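Local coordinates for protein anopheles gambiae adenosine kinase (Anopheles gambiae, PDB 3LOO) that phosphorylates adenosine to AMP at the expense of ATP, as a mosquito adenosine kinase of the pfkB carbohydrate kinase family, at residues A[65-69]-A[138-142]; A[28-32]-A[185-189]; A[229-233]-A[267-273]; A[242-246]-A[256-260]. All blocks are in the same frame, centred on the assembly; numbering follows the deposited sequence.

Starting from the N terminus, the end of strand 26-29 opens contact 2, which closes only at 185-189, where helix 187-203 begins. Within that long loop sits contact 1, joining helix 64-73 to strand 137-144 of the smaller, five-stranded sheet; the two contacts do not touch, their nearest atoms lying about 6 Å apart. The chain then builds the C-terminal part of the large sheet. Contact 3 clasps the turns leading into strands 234-238 and 276-281, and contact 4, two helices packed together, lies between its segments in sequence. Phe229 CZ and Leu245 CD1 join contacts 3 and 4 at 3.9 Å. Contacts 1 and 3 lie on opposite sides of the chain's centre.

Contact 1 of 4, residues A[65-69]-A[138-142]; sequences MYQEL and TCAVL
In Met65 a trans chi1 (-172°) carries the chain away from the backbone N, and a bend at chi3 (45°) brings CE to 3.7 Å from Ala140 CB. Tyr66, with CG anti to the carbonyl carbon (chi1 -59°), turns the CE1 edge of its ring to the strand, 3.5 Å from Ala140 N, which lies in the ring plane. Thr138 OG1 sits over one face, offset toward the rim, 3.5 Å from Tyr66 CE1; Met65 CE leans on the opposite face, so the ring is held from both sides. Thr138 OG1 is buried here and has no polar partner in the model. This is helix 64-73 laid across strand 137-144 of the small five-stranded sheet, part of the lid that pfkB-family kinases carry beside their larger domain. The strand turns Thr138, Ala140 and Leu142 to the helix, whereas Cys139 points the other way and touches the bound dinucleotide. Beyond Ala140, Leu69 and Leu142 meet at about a right angle, and their CD2 methyls are tightly packed at 3.4 Å. Leu142 CD1 reaches Met65 SD at 3.9 Å. The phenol OH of Tyr66 bonds to Cys151 O on the neighbouring strand 147-153.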
loop_
_atom_site.group_PDB
_atom_site.type_symbol
_atom_site.label_atom_id
_atom_site.label_comp_id
_atom_site.label_asym_id
_atom_site.label_seq_id
_atom_site.Cartn_x
_atom_site.Cartn_y
_atom_site.Cartn_z
ATOM N N MET A 65 17.920 -16.326 0.542
ATOM C CA MET A 65 17.121 -16.278 1.769
ATOM C C MET A 65 15.716 -16.890 1.626
ATOM O O MET A 65 15.188 -17.491 2.583
ATOM C CB MET A 65 17.038 -14.840 2.261
ATOM C CG MET A 65 16.406 -14.683 3.610
ATOM S SD MET A 65 16.205 -12.955 4.089
ATOM C CE MET A 65 15.538 -12.206 2.570
ATOM N N TYR A 66 15.108 -16.726 0.443
ATOM C CA TYR A 66 13.723 -17.213 0.202
ATOM C C TYR A 66 13.605 -18.758 0.373
ATOM O O TYR A 66 12.807 -19.251 1.199
ATOM C CB TYR A 66 13.184 -16.674 -1.147
ATOM C CG TYR A 66 13.184 -15.142 -1.138
ATOM C CD1 TYR A 66 12.204 -14.437 -0.436
ATOM C CD2 TYR A 66 14.216 -14.419 -1.736
ATOM C CE1 TYR A 66 12.211 -13.045 -0.394
ATOM C CE2 TYR A 66 14.241 -13.034 -1.690
ATOM C CZ TYR A 66 13.236 -12.356 -1.018
ATOM O OH TYR A 66 13.246 -11.004 -0.947
ATOM N N GLN A 67 14.453 -19.511 -0.325
ATOM C CA GLN A 67 14.451 -20.977 -0.183
ATOM C C GLN A 67 14.797 -21.404 1.246
ATOM O O GLN A 67 14.223 -22.380 1.766
ATOM C CB GLN A 67 15.433 -21.611 -1.158
ATOM C CG GLN A 67 15.443 -23.127 -1.140
ATOM C CD GLN A 67 16.603 -23.735 -1.921
ATOM O OE1 GLN A 67 17.232 -23.075 -2.754
ATOM N NE2 GLN A 67 16.882 -25.009 -1.664
ATOM N N GLU A 68 15.731 -20.683 1.877
ATOM C CA GLU A 68 16.116 -20.970 3.241
ATOM C C GLU A 68 14.950 -20.784 4.206
ATOM O O GLU A 68 14.760 -21.604 5.124
ATOM C CB GLU A 68 17.319 -20.116 3.639
ATOM C CG GLU A 68 17.809 -20.350 5.045
ATOM C CD GLU A 68 19.148 -19.682 5.349
ATOM O OE1 GLU A 68 19.781 -19.035 4.463
ATOM O OE2 GLU A 68 19.560 -19.808 6.505
ATOM N N LEU A 69 14.165 -19.713 4.003
ATOM C CA LEU A 69 12.946 -19.499 4.793
ATOM C C LEU A 69 11.952 -20.659 4.586
ATOM O O LEU A 69 11.374 -21.162 5.541
ATOM C CB LEU A 69 12.239 -18.165 4.445
ATOM C CG LEU A 69 12.975 -16.859 4.743
ATOM C CD1 LEU A 69 12.159 -15.667 4.228
ATOM C CD2 LEU A 69 13.266 -16.721 6.227
ATOM N N THR A 138 8.083 -11.833 -4.464
ATOM C CA THR A 138 7.818 -12.314 -3.136
ATOM C C THR A 138 8.355 -11.268 -2.173
ATOM O O THR A 138 9.174 -10.404 -2.561
ATOM C CB THR A 138 8.541 -13.672 -2.845
ATOM O OG1 THR A 138 9.968 -13.520 -2.994
ATOM C CG2 THR A 138 8.054 -14.776 -3.770
ATOM N N CYS A 139 7.929 -11.357 -0.923
ATOM C CA CYS A 139 8.464 -10.482 0.092
ATOM C C CYS A 139 8.733 -11.328 1.327
ATOM O O CYS A 139 7.818 -11.952 1.849
ATOM C CB CYS A 139 7.477 -9.331 0.427
ATOM S SG CYS A 139 8.106 -8.208 1.724
ATOM N N ALA A 140 10.000 -11.383 1.747
ATOM C CA ALA A 140 10.374 -12.003 3.007
ATOM C C ALA A 140 9.813 -11.155 4.121
ATOM O O ALA A 140 10.013 -9.930 4.128
ATOM C CB ALA A 140 11.925 -12.088 3.121
ATOM N N VAL A 141 9.105 -11.785 5.059
ATOM C CA VAL A 141 8.603 -11.099 6.242
ATOM C C VAL A 141 9.182 -11.841 7.447
ATOM O O VAL A 141 8.714 -12.931 7.798
ATOM C CB VAL A 141 7.064 -11.155 6.330
ATOM C CG1 VAL A 141 6.582 -10.510 7.629
ATOM C CG2 VAL A 141 6.381 -10.494 5.111
ATOM N N LEU A 142 10.224 -11.280 8.052
ATOM C CA LEU A 142 10.960 -11.956 9.114
ATOM C C LEU A 142 10.548 -11.399 10.452
ATOM O O LEU A 142 10.681 -10.200 10.696
ATOM C CB LEU A 142 12.469 -11.768 8.915
ATOM C CG LEU A 142 12.991 -12.123 7.534
ATOM C CD1 LEU A 142 14.500 -12.077 7.505
ATOM C CD2 LEU A 142 12.492 -13.511 7.159
#

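Contact 2 of 4, residues A[28-32]-A[185-189]; sequences GLGNP and FFFTV. With B4P (bis(adenosine)-5'-tetraphosphate), chain D.
Leu29 lies over one face of the Phe186 ring: its CB stands 4.1 Å from the ring centroid and 13° off the normal, a CH-pi contact, while Leu29 CD2 touches Phe186 CE2. Phe186 has CG anti to its backbone N, beside the carbonyl carbon, which sets the ring against Leu29 and Gly30; Gly30 CA approaches it obliquely, 3.6 Å from Phe186 CD1. Asn31 crosses Phe186 at a slant, its amide plane turned 35° from the ring, and sets OD1 near the ring edge; Val189 CG2 comes from the opposite direction, 3.5 Å from Asn31 OD1. The oxygen is buried and finds no polar partner in the model. Asn31 ND2 donates to B4P N1A at 3.0 Å with an N-H...N angle of 164°, and weakly to Phe185 O at 3.3 Å. In the Rossmann-like domain of this pfkB-family kinase, the loop after strand 26-29 meets the loop before helix 187-203, and Asn31 and Phe185 hold one of the ligand's two adenines, the one carrying N1A, probably in the adenosine site. Phe185 lays one face of its ring on that purine, with B4P C5A 3.4 Å above the ring plane, over its centre. Phe160 packs edge-to-face with Phe186.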
loop_
_atom_site.group_PDB
_atom_site.type_symbol
_atom_site.label_atom_id
_atom_site.label_comp_id
_atom_site.label_asym_id
_atom_site.label_seq_id
_atom_site.Cartn_x
_atom_site.Cartn_y
_atom_site.Cartn_z
ATOM N N GLY A 28 -6.370 0.432 -8.358
ATOM C CA GLY A 28 -5.122 0.396 -7.621
ATOM C C GLY A 28 -4.019 -0.111 -8.518
ATOM O O GLY A 28 -4.218 -1.036 -9.279
ATOM N N LEU A 29 -2.840 0.500 -8.438
ATOM C CA LEU A 29 -1.674 0.036 -9.166
ATOM C C LEU A 29 -0.610 -0.286 -8.119
ATOM O O LEU A 29 -0.352 0.523 -7.255
ATOM C CB LEU A 29 -1.117 1.143 -10.062
ATOM C CG LEU A 29 -1.818 1.584 -11.349
ATOM C CD1 LEU A 29 -3.137 2.159 -11.048
ATOM C CD2 LEU A 29 -0.925 2.702 -11.972
ATOM N N GLY A 30 -0.006 -1.468 -8.208
ATOM C CA GLY A 30 1.023 -1.839 -7.255
ATOM C C GLY A 30 1.780 -3.092 -7.665
ATOM O O GLY A 30 1.720 -3.531 -8.831
ATOM N N ASN A 31 2.440 -3.689 -6.674
ATOM C CA ASN A 31 3.273 -4.835 -6.886
ATOM C C ASN A 31 2.627 -6.022 -6.220
ATOM O O ASN A 31 2.578 -6.075 -4.991
ATOM C CB ASN A 31 4.669 -4.658 -6.231
ATOM C CG ASN A 31 5.353 -3.364 -6.618
ATOM O OD1 ASN A 31 5.201 -2.886 -7.762
ATOM N ND2 ASN A 31 6.159 -2.808 -5.681
ATOM N N PRO A 32 2.136 -6.983 -7.022
ATOM C CA PRO A 32 1.540 -8.140 -6.349
ATOM C C PRO A 32 2.646 -9.120 -5.974
ATOM O O PRO A 32 3.367 -9.603 -6.838
ATOM C CB PRO A 32 0.597 -8.734 -7.414
ATOM C CG PRO A 32 1.144 -8.243 -8.733
ATOM C CD PRO A 32 2.110 -7.089 -8.489
ATOM N N PHE A 185 5.833 2.112 -3.119
ATOM C CA PHE A 185 6.459 0.878 -3.627
ATOM C C PHE A 185 6.436 0.738 -5.173
ATOM O O PHE A 185 7.397 0.248 -5.789
ATOM C CB PHE A 185 5.746 -0.337 -3.021
ATOM C CG PHE A 185 6.021 -0.561 -1.548
ATOM C CD1 PHE A 185 7.327 -0.444 -1.024
ATOM C CD2 PHE A 185 4.986 -0.959 -0.701
ATOM C CE1 PHE A 185 7.595 -0.716 0.310
ATOM C CE2 PHE A 185 5.225 -1.219 0.673
ATOM C CZ PHE A 185 6.556 -1.094 1.174
ATOM N N PHE A 186 5.312 1.133 -5.780
ATOM C CA PHE A 186 5.134 1.031 -7.232
ATOM C C PHE A 186 6.064 1.970 -8.008
ATOM O O PHE A 186 6.294 1.757 -9.206
ATOM C CB PHE A 186 3.636 1.255 -7.618
ATOM C CG PHE A 186 3.300 1.003 -9.085
ATOM C CD1 PHE A 186 3.207 -0.291 -9.600
ATOM C CD2 PHE A 186 3.008 2.071 -9.931
ATOM C CE1 PHE A 186 2.851 -0.537 -10.936
ATOM C CE2 PHE A 186 2.651 1.855 -11.263
ATOM C CZ PHE A 186 2.565 0.547 -11.776
ATOM N N PHE A 187 6.592 2.998 -7.344
ATOM C CA PHE A 187 7.598 3.892 -7.992
ATOM C C PHE A 187 8.864 3.161 -8.444
ATOM O O PHE A 187 9.489 3.548 -9.453
ATOM C CB PHE A 187 7.994 5.059 -7.095
ATOM C CG PHE A 187 6.889 6.042 -6.817
ATOM C CD1 PHE A 187 5.533 5.723 -7.028
ATOM C CD2 PHE A 187 7.207 7.277 -6.275
ATOM C CE1 PHE A 187 4.543 6.647 -6.716
ATOM C CE2 PHE A 187 6.224 8.190 -5.971
ATOM C CZ PHE A 187 4.893 7.874 -6.182
ATOM N N THR A 188 9.229 2.094 -7.726
ATOM C CA THR A 188 10.369 1.241 -8.112
ATOM C C THR A 188 10.118 0.700 -9.507
ATOM O O THR A 188 11.041 0.568 -10.328
ATOM C CB THR A 188 10.536 0.032 -7.139
ATOM O OG1 THR A 188 10.650 0.520 -5.813
ATOM C CG2 THR A 188 11.771 -0.839 -7.487
ATOM N N VAL A 189 8.847 0.414 -9.793
ATOM C CA VAL A 189 8.516 -0.330 -10.990
ATOM C C VAL A 189 8.075 0.561 -12.155
ATOM O O VAL A 189 8.478 0.319 -13.282
ATOM C CB VAL A 189 7.447 -1.407 -10.681
ATOM C CG1 VAL A 189 6.946 -2.016 -11.925
ATOM C CG2 VAL A 189 8.050 -2.475 -9.730
HETATM P PA B4P D . 3.798 -4.205 7.205
HETATM O O1A B4P D . 3.275 -5.417 7.960
HETATM O O2A B4P D . 5.288 -3.890 7.323
HETATM O O3A B4P D . 3.079 -2.937 7.877
HETATM P PB B4P D . 2.187 -1.934 7.017
HETATM O O1B B4P D . 0.890 -2.599 6.550
HETATM O O2B B4P D . 3.007 -1.112 6.037
HETATM O O3B B4P D . 1.911 -1.171 8.469
HETATM P PG B4P D . 2.265 0.348 8.871
HETATM O O1G B4P D . 3.582 0.458 9.562
HETATM O O2G B4P D . 2.131 1.173 7.606
HETATM O O3G B4P D . 1.089 0.774 9.870
HETATM P PD B4P D . 1.097 1.054 11.458
HETATM O O1D B4P D . 2.004 0.068 12.095
HETATM O O2D B4P D . 1.225 2.518 11.774
HETATM O O5E B4P D . 3.335 -4.263 5.648
HETATM C C5E B4P D . 3.477 -5.561 5.116
HETATM C C4E B4P D . 3.247 -5.655 3.635
HETATM O O4E B4P D . 4.129 -4.826 2.878
HETATM C C3E B4P D . 3.586 -7.056 3.206
HETATM O O3E B4P D . 2.313 -7.697 2.991
HETATM C C2E B4P D . 4.337 -6.896 1.889
HETATM O O2E B4P D . 3.836 -7.688 0.805
HETATM C C1E B4P D . 4.248 -5.387 1.597
HETATM N N9A B4P D . 5.492 -4.929 0.952
HETATM C C8A B4P D . 6.751 -4.882 1.477
HETATM N N7A B4P D . 7.591 -4.400 0.514
HETATM C C5A B4P D . 6.877 -4.175 -0.628
HETATM C C6A B4P D . 7.175 -3.686 -1.911
HETATM N N6A B4P D . 8.441 -3.346 -2.305
HETATM N N1A B4P D . 6.178 -3.597 -2.826
HETATM C C2A B4P D . 4.899 -3.918 -2.507
HETATM N N3A B4P D . 4.587 -4.374 -1.283
HETATM C C4A B4P D . 5.549 -4.500 -0.332
HETATM O O5F B4P D . -0.397 0.571 11.780
HETATM C C5F B4P D . -1.508 0.976 10.989
HETATM C C4F B4P D . -2.753 0.753 11.845
HETATM O O4F B4P D . -2.769 -0.557 12.441
HETATM C C3F B4P D . -2.757 1.675 13.052
HETATM O O3F B4P D . -3.208 2.967 12.664
HETATM C C2F B4P D . -3.696 0.957 14.002
HETATM O O2F B4P D . -5.068 1.253 13.675
HETATM C C1F B4P D . -3.366 -0.525 13.744
HETATM N N9B B4P D . -2.334 -0.934 14.749
HETATM C C8B B4P D . -1.011 -1.058 14.522
HETATM N N7B B4P D . -0.357 -1.431 15.648
HETATM C C5B B4P D . -1.261 -1.556 16.642
HETATM C C6B B4P D . -1.213 -1.885 17.994
HETATM N N6B B4P D . -0.016 -2.189 18.557
HETATM N N1B B4P D . -2.369 -1.921 18.726
HETATM C C2B B4P D . -3.568 -1.622 18.166
HETATM N N3B B4P D . -3.674 -1.279 16.851
HETATM C C4B B4P D . -2.566 -1.222 16.049
#

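Contact 3 of 4, residues A[229-233]-A[267-273]; sequences FPYVD and PKENGKR
Pro230 O, in a 3-10 turn, accepts from Glu269 N at 2.9 Å, and this bond clasps together the two loops that lead into parallel strands 234-238 and 276-281 of the large Rossmann-like sheet. The amide arrives tilted 35° from the carbonyl plane. A water also donates to Pro230 O and in turn accepts from Asn270 N and from Lys268 NZ, so that one carbonyl ties down three places on the other loop. Four acceptors surround Lys268 NZ: the water, Asn270 O at 2.9 Å, Asp233 OD2 and, weakly, Arg273 O. An ammonium has three N-H, so the weak bond to Arg273 O can at most share a proton. Lys268 NZ and Asp233 OD2 form a salt bridge of 2.7 Å, in which the ammonium comes from above the carboxylate plane, 37° out of it; a bend at chi4 (-48°) at the end of the extended chain puts NZ there. Arg273 NH1 adds a long ion pair to Asp233 OD2 (3.9 Å), completing an Asp233-Lys268-Arg273 salt-bridge network, and bonds weakly to Gly205 O. The positive charges would probably favour an ionised Asp233, whose other oxygen, OD1, accepts from Phe208 N on strand 207-211. Tyr231 lies side by side with Glu269, pointing the same way, and Tyr231 CE1 touches the methylene Glu269 CG at 3.7 Å.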
loop_
_atom_site.group_PDB
_atom_site.type_symbol
_atom_site.label_atom_id
_atom_site.label_comp_id
_atom_site.label_asym_id
_atom_site.label_seq_id
_atom_site.Cartn_x
_atom_site.Cartn_y
_atom_site.Cartn_z
ATOM N N PHE A 229 3.402 14.950 -6.153
ATOM C CA PHE A 229 2.663 15.555 -5.071
ATOM C C PHE A 229 1.540 16.552 -5.420
ATOM O O PHE A 229 0.526 16.528 -4.729
ATOM C CB PHE A 229 3.572 16.169 -4.010
ATOM C CG PHE A 229 3.970 15.200 -2.930
ATOM C CD1 PHE A 229 3.257 14.030 -2.730
ATOM C CD2 PHE A 229 5.084 15.449 -2.132
ATOM C CE1 PHE A 229 3.640 13.115 -1.733
ATOM C CE2 PHE A 229 5.465 14.552 -1.120
ATOM C CZ PHE A 229 4.743 13.382 -0.921
ATOM N N PRO A 230 1.698 17.413 -6.469
ATOM C CA PRO A 230 0.600 18.348 -6.803
ATOM C C PRO A 230 -0.714 17.627 -7.118
ATOM O O PRO A 230 -1.790 18.182 -6.978
ATOM C CB PRO A 230 1.129 19.060 -8.083
ATOM C CG PRO A 230 2.694 19.080 -7.837
ATOM C CD PRO A 230 2.892 17.647 -7.326
ATOM N N TYR A 231 -0.609 16.374 -7.551
ATOM C CA TYR A 231 -1.760 15.604 -7.989
ATOM C C TYR A 231 -2.224 14.646 -6.922
ATOM O O TYR A 231 -3.121 13.840 -7.158
ATOM C CB TYR A 231 -1.393 14.818 -9.233
ATOM C CG TYR A 231 -0.691 15.648 -10.266
ATOM C CD1 TYR A 231 -1.407 16.516 -11.110
ATOM C CD2 TYR A 231 0.701 15.628 -10.367
ATOM C CE1 TYR A 231 -0.748 17.301 -12.066
ATOM C CE2 TYR A 231 1.373 16.432 -11.295
ATOM C CZ TYR A 231 0.642 17.256 -12.139
ATOM O OH TYR A 231 1.310 18.003 -13.088
ATOM N N VAL A 232 -1.624 14.718 -5.753
ATOM C CA VAL A 232 -2.035 13.828 -4.648
ATOM C C VAL A 232 -3.115 14.460 -3.802
ATOM O O VAL A 232 -2.880 15.503 -3.192
ATOM C CB VAL A 232 -0.830 13.387 -3.806
ATOM C CG1 VAL A 232 -1.274 12.658 -2.561
ATOM C CG2 VAL A 232 0.081 12.469 -4.681
ATOM N N ASP A 233 -4.311 13.831 -3.761
ATOM C CA ASP A 233 -5.423 14.311 -2.926
ATOM C C ASP A 233 -5.342 13.798 -1.502
ATOM O O ASP A 233 -5.768 14.481 -0.579
ATOM C CB ASP A 233 -6.792 13.912 -3.527
ATOM C CG ASP A 233 -7.030 14.562 -4.860
ATOM O OD1 ASP A 233 -6.889 13.873 -5.886
ATOM O OD2 ASP A 233 -7.262 15.786 -4.867
ATOM N N PRO A 267 1.820 23.007 -3.037
ATOM C CA PRO A 267 1.027 23.363 -4.214
ATOM C C PRO A 267 0.242 22.161 -4.734
ATOM O O PRO A 267 0.741 21.044 -4.731
ATOM C CB PRO A 267 2.095 23.767 -5.240
ATOM C CG PRO A 267 3.200 24.353 -4.376
ATOM C CD PRO A 267 3.205 23.524 -3.121
ATOM N N LYS A 268 -0.981 22.404 -5.185
ATOM C CA LYS A 268 -1.896 21.342 -5.544
ATOM C C LYS A 268 -2.532 21.734 -6.855
ATOM O O LYS A 268 -3.024 22.845 -6.993
ATOM C CB LYS A 268 -2.959 21.194 -4.462
ATOM C CG LYS A 268 -3.914 20.022 -4.703
ATOM C CD LYS A 268 -4.648 19.644 -3.453
ATOM C CE LYS A 268 -5.314 18.273 -3.580
ATOM N NZ LYS A 268 -6.060 18.196 -4.840
ATOM N N GLU A 269 -2.483 20.828 -7.817
ATOM C CA GLU A 269 -3.082 21.018 -9.135
ATOM C C GLU A 269 -4.615 21.224 -9.117
ATOM O O GLU A 269 -5.116 22.230 -9.622
ATOM C CB GLU A 269 -2.696 19.844 -10.040
ATOM C CG GLU A 269 -3.270 19.895 -11.435
ATOM C CD GLU A 269 -2.722 21.049 -12.275
ATOM O OE1 GLU A 269 -1.784 21.740 -11.823
ATOM O OE2 GLU A 269 -3.229 21.251 -13.403
ATOM N N ASN A 270 -5.353 20.272 -8.550
ATOM C CA ASN A 270 -6.801 20.412 -8.428
ATOM C C ASN A 270 -7.067 21.103 -7.125
ATOM O O ASN A 270 -7.253 20.473 -6.079
ATOM C CB ASN A 270 -7.536 19.058 -8.521
ATOM C CG ASN A 270 -9.071 19.201 -8.399
ATOM O OD1 ASN A 270 -9.610 20.278 -8.597
ATOM N ND2 ASN A 270 -9.758 18.107 -8.036
ATOM N N GLY A 271 -7.025 22.434 -7.201
ATOM C CA GLY A 271 -7.281 23.318 -6.066
ATOM C C GLY A 271 -8.634 23.144 -5.402
ATOM O O GLY A 271 -8.766 23.458 -4.230
ATOM N N LYS A 272 -9.632 22.648 -6.130
ATOM C CA LYS A 272 -11.001 22.430 -5.580
ATOM C C LYS A 272 -11.146 21.340 -4.503
ATOM O O LYS A 272 -12.184 21.243 -3.831
ATOM C CB LYS A 272 -11.970 22.081 -6.701
ATOM C CG LYS A 272 -12.617 23.288 -7.374
ATOM C CD LYS A 272 -13.728 22.834 -8.318
ATOM C CE LYS A 272 -13.158 22.315 -9.629
ATOM N NZ LYS A 272 -12.309 23.372 -10.272
ATOM N N ARG A 273 -10.160 20.471 -4.382
ATOM C CA ARG A 273 -10.163 19.547 -3.270
ATOM C C ARG A 273 -8.869 19.781 -2.483
ATOM O O ARG A 273 -7.764 19.732 -3.050
ATOM C CB ARG A 273 -10.302 18.100 -3.760
ATOM C CG ARG A 273 -10.529 17.100 -2.614
ATOM C CD ARG A 273 -10.592 15.652 -3.132
ATOM N NE ARG A 273 -11.843 15.328 -3.841
ATOM C CZ ARG A 273 -11.975 15.226 -5.165
ATOM N NH1 ARG A 273 -10.959 15.441 -5.995
ATOM N NH2 ARG A 273 -13.146 14.903 -5.668
HETATM O O HOH W 1 -4.563 17.905 -7.235
HETATM O O HOH W 2 -8.762 15.606 -7.301
#

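Contact 4 of 4, residues A[242-246]-A[256-260]; sequences AIALA and LREIG
Helix segments 242-246 and 256-260 run 62° apart in direction, with their axes 10.0 Å apart at closest approach. Ala242 faces Leu256, and Ala246 faces Ile259; Ala246 CA and Ile259 CA are 6.4 Å apart. Each segment keeps its own helical bonding, Ala246 N to Ala242 O and Gly260 N to Leu256 O, and the contact between them is made by apolar side chains, one of which also meets a backbone carbonyl. Ile259 is the main wedge. With CG1 anti to the carbonyl carbon (chi1 -67°) and the chain extended beyond it (chi2 157°), its CD1 reaches Ala246 CB at 3.6 Å, while the other branch, CG2, lies 3.6 Å from Ala242 O. The two helices lie next to strand 276-281 of the large sheet: Ala242 packs on Ile279 and Leu256 on Gln281. They belong to the connection between parallel strands 234-238 and 276-281, a right-handed beta-alpha-beta crossover expected in the Rossmann-like core of pfkB-family kinases. At the other end of the interface Leu256 uses one methyl, CD2, which sits 3.9 Å from Ala242 CB and 4.0 Å from Ile243 CG1. Ile243 and Leu256 approach each other at a slant, and Ile243 CG1 also lies 4.2 Å from Ile259 CD1. Thr253, in the loop between the helices, touches Ile259.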
loop_
_atom_site.group_PDB
_atom_site.type_symbol
_atom_site.label_atom_id
_atom_site.label_comp_id
_atom_site.label_asym_id
_atom_site.label_seq_id
_atom_site.Cartn_x
_atom_site.Cartn_y
_atom_site.Cartn_z
ATOM N N ALA A 242 6.901 9.423 7.448
ATOM C CA ALA A 242 6.748 10.868 7.530
ATOM C C ALA A 242 8.073 11.593 7.952
ATOM O O ALA A 242 8.478 12.607 7.344
ATOM C CB ALA A 242 5.569 11.236 8.450
ATOM N N ILE A 243 8.724 11.070 8.979
ATOM C CA ILE A 243 10.073 11.559 9.405
ATOM C C ILE A 243 11.118 11.389 8.295
ATOM O O ILE A 243 11.855 12.330 7.971
ATOM C CB ILE A 243 10.480 10.884 10.741
ATOM C CG1 ILE A 243 9.538 11.407 11.824
ATOM C CG2 ILE A 243 12.021 11.063 11.068
ATOM C CD1 ILE A 243 9.488 10.534 13.123
ATOM N N ALA A 244 11.134 10.218 7.650
ATOM C CA ALA A 244 12.015 10.006 6.534
ATOM C C ALA A 244 11.784 11.050 5.427
ATOM O O ALA A 244 12.745 11.611 4.866
ATOM C CB ALA A 244 11.850 8.549 5.998
ATOM N N LEU A 245 10.524 11.357 5.124
ATOM C CA LEU A 245 10.225 12.366 4.115
ATOM C C LEU A 245 10.737 13.771 4.521
ATOM O O LEU A 245 11.318 14.497 3.707
ATOM C CB LEU A 245 8.711 12.416 3.822
ATOM C CG LEU A 245 8.235 13.441 2.780
ATOM C CD1 LEU A 245 6.842 13.111 2.315
ATOM C CD2 LEU A 245 8.152 14.827 3.412
ATOM N N ALA A 246 10.465 14.131 5.766
ATOM C CA ALA A 246 10.896 15.388 6.372
ATOM C C ALA A 246 12.423 15.599 6.274
ATOM O O ALA A 246 12.861 16.704 5.942
ATOM C CB ALA A 246 10.442 15.450 7.821
ATOM N N LEU A 256 5.478 15.231 14.007
ATOM C CA LEU A 256 4.618 14.671 12.970
ATOM C C LEU A 256 3.511 15.623 12.554
ATOM O O LEU A 256 3.139 15.675 11.377
ATOM C CB LEU A 256 4.002 13.364 13.445
ATOM C CG LEU A 256 4.952 12.191 13.619
ATOM C CD1 LEU A 256 4.155 11.069 14.231
ATOM C CD2 LEU A 256 5.587 11.783 12.282
ATOM N N ARG A 257 2.970 16.376 13.518
ATOM C CA ARG A 257 1.897 17.328 13.201
ATOM C C ARG A 257 2.414 18.402 12.244
ATOM O O ARG A 257 1.782 18.710 11.244
ATOM C CB ARG A 257 1.305 17.941 14.487
ATOM C CG ARG A 257 0.533 16.904 15.325
ATOM C CD ARG A 257 0.242 17.391 16.727
ATOM N NE ARG A 257 -0.555 16.392 17.447
ATOM C CZ ARG A 257 -0.076 15.231 17.903
ATOM N NH1 ARG A 257 1.195 14.893 17.704
ATOM N NH2 ARG A 257 -0.871 14.389 18.552
ATOM N N GLU A 258 3.596 18.930 12.539
ATOM C CA GLU A 258 4.216 19.942 11.709
ATOM C C GLU A 258 4.551 19.401 10.329
ATOM O O GLU A 258 4.364 20.078 9.314
ATOM C CB GLU A 258 5.493 20.448 12.408
ATOM C CG GLU A 258 6.378 21.331 11.535
ATOM C CD GLU A 258 5.717 22.660 11.203
ATOM O OE1 GLU A 258 4.772 23.059 11.937
ATOM O OE2 GLU A 258 6.144 23.310 10.202
ATOM N N ILE A 259 5.079 18.182 10.291
ATOM C CA ILE A 259 5.431 17.563 9.012
ATOM C C ILE A 259 4.152 17.414 8.173
ATOM O O ILE A 259 4.130 17.809 7.025
ATOM C CB ILE A 259 6.169 16.193 9.204
ATOM C CG1 ILE A 259 7.555 16.392 9.841
ATOM C CG2 ILE A 259 6.338 15.456 7.844
ATOM C CD1 ILE A 259 8.078 15.139 10.549
ATOM N N GLY A 260 3.087 16.869 8.774
ATOM C CA GLY A 260 1.776 16.743 8.070
ATOM C C GLY A 260 1.254 18.041 7.480
ATOM O O GLY A 260 0.796 18.085 6.315
#